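Local coordinates for biotin protein ligase-like protein of unknown function (Silicibacter sp., PDB 3BFM), which is of unknown function but resembles biotin protein ligases and belongs to the biotin/lipoate A/B protein ligase family, binding calcium in the crystal, at residues Pro60-Gly72 against Arg106-Thr118. Sequence-based numbering, arbitrary orientation.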
# COMPACT_ATOMS: atom_id res chain seq x y z
N PRO A 60 -16.72 -3.07 -10.30
CA PRO A 60 -16.92 -4.12 -11.29
C PRO A 60 -15.79 -4.21 -12.31
O PRO A 60 -15.14 -3.21 -12.57
CB PRO A 60 -18.19 -3.67 -12.00
CG PRO A 60 -18.90 -2.82 -10.98
CD PRO A 60 -17.80 -2.07 -10.34
N LEU A 61 -15.62 -5.38 -12.92
CA LEU A 61 -14.54 -5.61 -13.89
C LEU A 61 -14.49 -4.55 -14.97
O LEU A 61 -13.41 -4.16 -15.39
CB LEU A 61 -14.70 -6.97 -14.56
CG LEU A 61 -13.58 -7.39 -15.51
CD1 LEU A 61 -12.25 -7.55 -14.76
CD2 LEU A 61 -13.96 -8.67 -16.24
N ALA A 62 -15.66 -4.18 -15.49
CA ALA A 62 -15.76 -3.13 -16.50
C ALA A 62 -14.92 -1.89 -16.18
O ALA A 62 -14.17 -1.38 -17.03
CB ALA A 62 -17.24 -2.75 -16.67
N LYS A 63 -15.03 -1.46 -14.93
CA LYS A 63 -14.31 -0.31 -14.39
C LYS A 63 -12.89 -0.59 -13.91
O LYS A 63 -12.05 0.33 -13.85
CB LYS A 63 -15.14 0.32 -13.28
CG LYS A 63 -16.49 0.79 -13.84
CD LYS A 63 -17.01 2.01 -13.15
CE LYS A 63 -18.24 2.54 -13.88
NZ LYS A 63 -17.91 3.20 -15.19
N ALA A 64 -12.63 -1.85 -13.56
CA ALA A 64 -11.31 -2.24 -13.03
C ALA A 64 -10.28 -2.30 -14.16
O ALA A 64 -9.06 -2.21 -13.90
CB ALA A 64 -11.40 -3.60 -12.31
N MSE A 65 -10.76 -2.49 -15.39
CA MSE A 65 -9.90 -2.46 -16.58
C MSE A 65 -9.05 -1.18 -16.71
O MSE A 65 -8.02 -1.23 -17.38
CB MSE A 65 -10.73 -2.64 -17.85
CG MSE A 65 -11.48 -3.93 -17.96
SE MSE A 65 -10.32 -5.53 -17.59
CE MSE A 65 -9.13 -5.38 -18.97
N ALA A 66 -9.48 -0.07 -16.10
CA ALA A 66 -8.70 1.18 -16.06
C ALA A 66 -7.30 0.96 -15.47
O ALA A 66 -6.41 1.81 -15.63
CB ALA A 66 -9.46 2.25 -15.30
N MSE A 67 -7.10 -0.16 -14.79
CA MSE A 67 -5.77 -0.40 -14.23
C MSE A 67 -4.71 -0.53 -15.35
O MSE A 67 -3.52 -0.23 -15.13
CB MSE A 67 -5.76 -1.67 -13.34
CG MSE A 67 -6.62 -1.52 -12.05
SE MSE A 67 -5.93 -0.14 -10.87
CE MSE A 67 -7.28 1.29 -11.50
N LEU A 68 -5.12 -1.03 -16.52
CA LEU A 68 -4.17 -1.10 -17.66
C LEU A 68 -3.66 0.29 -18.10
O LEU A 68 -2.44 0.55 -18.04
CB LEU A 68 -4.75 -1.89 -18.84
CG LEU A 68 -3.87 -2.06 -20.06
CD1 LEU A 68 -2.57 -2.76 -19.64
CD2 LEU A 68 -4.57 -2.86 -21.14
N PRO A 69 -4.57 1.20 -18.54
CA PRO A 69 -4.09 2.57 -18.83
C PRO A 69 -3.38 3.28 -17.69
O PRO A 69 -2.36 3.95 -17.91
CB PRO A 69 -5.36 3.31 -19.26
CG PRO A 69 -6.47 2.38 -19.08
CD PRO A 69 -5.98 1.02 -18.95
N VAL A 70 -3.89 3.11 -16.48
CA VAL A 70 -3.23 3.64 -15.30
C VAL A 70 -1.78 3.19 -15.20
O VAL A 70 -0.90 4.02 -14.98
CB VAL A 70 -4.00 3.32 -14.01
CG1 VAL A 70 -3.12 3.57 -12.76
CG2 VAL A 70 -5.31 4.11 -13.92
N CYS A 71 -1.51 1.89 -15.35
CA CYS A 71 -0.13 1.40 -15.23
C CYS A 71 0.72 1.75 -16.47
O CYS A 71 1.95 1.81 -16.41
CB CYS A 71 -0.13 -0.11 -14.99
SG CYS A 71 -0.77 -0.50 -13.32
N GLY A 72 0.06 2.01 -17.60
CA GLY A 72 0.73 2.54 -18.76
C GLY A 72 1.22 3.95 -18.53
O GLY A 72 2.35 4.28 -18.88
N ARG A 106 5.29 -4.65 -23.60
CA ARG A 106 3.83 -4.58 -23.45
C ARG A 106 3.45 -4.70 -22.00
O ARG A 106 4.22 -5.24 -21.17
CB ARG A 106 3.15 -5.71 -24.21
CG ARG A 106 3.58 -7.01 -23.74
CD ARG A 106 2.82 -8.17 -24.34
NE ARG A 106 3.42 -9.40 -23.83
CZ ARG A 106 2.98 -10.63 -24.11
NH1 ARG A 106 1.91 -10.80 -24.89
NH2 ARG A 106 3.61 -11.68 -23.60
N LEU A 107 2.30 -4.14 -21.70
CA LEU A 107 1.60 -4.38 -20.46
C LEU A 107 0.48 -5.39 -20.69
O LEU A 107 -0.26 -5.29 -21.66
CB LEU A 107 0.99 -3.09 -19.93
CG LEU A 107 1.96 -2.03 -19.40
CD1 LEU A 107 1.22 -0.66 -19.31
CD2 LEU A 107 2.54 -2.42 -18.06
N ARG A 108 0.34 -6.35 -19.78
CA ARG A 108 -0.71 -7.36 -19.85
C ARG A 108 -1.59 -7.21 -18.64
O ARG A 108 -1.12 -6.71 -17.58
CB ARG A 108 -0.12 -8.79 -19.90
CG ARG A 108 0.49 -9.11 -21.25
CD ARG A 108 0.88 -10.55 -21.35
NE ARG A 108 2.07 -10.80 -20.55
CZ ARG A 108 2.54 -12.01 -20.27
NH1 ARG A 108 1.92 -13.10 -20.71
NH2 ARG A 108 3.65 -12.14 -19.54
N ILE A 109 -2.82 -7.69 -18.76
CA ILE A 109 -3.76 -7.64 -17.66
C ILE A 109 -4.57 -8.95 -17.57
O ILE A 109 -4.99 -9.49 -18.62
CB ILE A 109 -4.69 -6.39 -17.76
CG1 ILE A 109 -5.62 -6.35 -16.57
CG2 ILE A 109 -5.53 -6.32 -19.08
CD1 ILE A 109 -6.10 -4.94 -16.24
N ALA A 110 -4.79 -9.42 -16.33
CA ALA A 110 -5.61 -10.59 -16.05
C ALA A 110 -6.45 -10.29 -14.85
O ALA A 110 -6.14 -9.40 -14.03
CB ALA A 110 -4.76 -11.87 -15.77
N ALA A 111 -7.54 -11.01 -14.74
CA ALA A 111 -8.36 -10.89 -13.55
C ALA A 111 -9.09 -12.20 -13.20
O ALA A 111 -9.09 -13.15 -13.98
CB ALA A 111 -9.34 -9.71 -13.71
N SER A 112 -9.74 -12.19 -12.03
CA SER A 112 -10.29 -13.40 -11.40
C SER A 112 -11.56 -13.80 -12.07
O SER A 112 -12.02 -14.92 -11.90
CB SER A 112 -10.55 -13.16 -9.91
OG SER A 112 -11.64 -12.25 -9.69
N THR A 113 -12.11 -12.89 -12.88
CA THR A 113 -13.39 -13.06 -13.55
C THR A 113 -13.29 -12.47 -14.95
O THR A 113 -12.41 -11.65 -15.24
CB THR A 113 -14.52 -12.30 -12.79
OG1 THR A 113 -15.79 -12.49 -13.44
CG2 THR A 113 -14.22 -10.82 -12.79
N ASP A 114 -14.18 -12.91 -15.84
CA ASP A 114 -14.37 -12.24 -17.13
C ASP A 114 -15.78 -11.65 -17.31
O ASP A 114 -16.12 -11.16 -18.38
CB ASP A 114 -14.04 -13.18 -18.29
CG ASP A 114 -14.96 -14.38 -18.36
OD1 ASP A 114 -15.64 -14.72 -17.37
OD2 ASP A 114 -15.00 -15.00 -19.44
N ASP A 115 -16.59 -11.67 -16.26
CA ASP A 115 -17.89 -11.01 -16.30
C ASP A 115 -17.72 -9.51 -16.01
O ASP A 115 -17.35 -9.14 -14.90
CB ASP A 115 -18.80 -11.61 -15.24
CG ASP A 115 -20.19 -10.97 -15.21
OD1 ASP A 115 -20.49 -10.09 -16.03
OD2 ASP A 115 -21.00 -11.38 -14.36
N PRO A 116 -18.03 -8.65 -16.99
CA PRO A 116 -17.90 -7.21 -16.79
C PRO A 116 -18.64 -6.66 -15.58
O PRO A 116 -18.23 -5.66 -15.03
CB PRO A 116 -18.50 -6.61 -18.06
CG PRO A 116 -18.35 -7.65 -19.07
CD PRO A 116 -18.50 -8.95 -18.36
N ASP A 117 -19.72 -7.32 -15.15
CA ASP A 117 -20.52 -6.85 -14.03
C ASP A 117 -20.03 -7.28 -12.64
O ASP A 117 -20.41 -6.68 -11.64
CB ASP A 117 -21.97 -7.32 -14.23
CG ASP A 117 -22.64 -6.65 -15.42
OD1 ASP A 117 -22.33 -5.46 -15.69
OD2 ASP A 117 -23.47 -7.30 -16.08
N THR A 118 -19.17 -8.31 -12.59
CA THR A 118 -18.68 -8.87 -11.34
C THR A 118 -17.45 -8.10 -10.83
O THR A 118 -16.56 -7.78 -11.62
CB THR A 118 -18.28 -10.33 -11.59
OG1 THR A 118 -19.42 -11.04 -12.09
CG2 THR A 118 -17.78 -11.01 -10.34
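A62 N gives a nearly straight hydrogen bond to P116 O (3.0 Å, 166°), approaching in the carbonyl plane on a lone pair. L61 N bonds T118 O at 2.9 Å with a more bent N-H, coming from above the T118 carbonyl plane rather than on a lone pair. Two backbone amides in the first turn of helix 61-64, just after the N-cap P60, are thus met by carbonyls of the 113-118 loop. The loop is folded by its own side chains: T113 OG1 accepts from D115 N in an ST turn, D115 OD1 from D117 N in an Asx turn, and D115 OD2 from T118 OG1 (2.8 Å). L61, with CG anti to the backbone N (chi1 -175°), extends toward the junction of strand and loop; its CD2 lies against T113 O and the D114 carbonyl carbon, while CD1 touches A111 CB at 3.8 Å. Cutting L61 back to an alanine would probably cost A111 CB and the T113-D114 backbone the two methyls packed on them and open a gap there. Further along, residues 67-72 of the next helix pack on 106-111 of strand 102-111, part of the mixed sheet in the ligase-like domain, roughly antiparallel (150°); F24 and C28 of helix 23-32 touch A110 on the opposite face. Selenomethionine M65, its chain bent at chi2 and chi3, brings CE to I109 CG2 (3.7 Å), and L68 CD2 approaches the same methyl. L68 CD1 rests on L107 CB, their side chains running past one another head to tail. L107 CD1 sits 3.3 Å from G72 CA, a tight fit at a residue without a side chain.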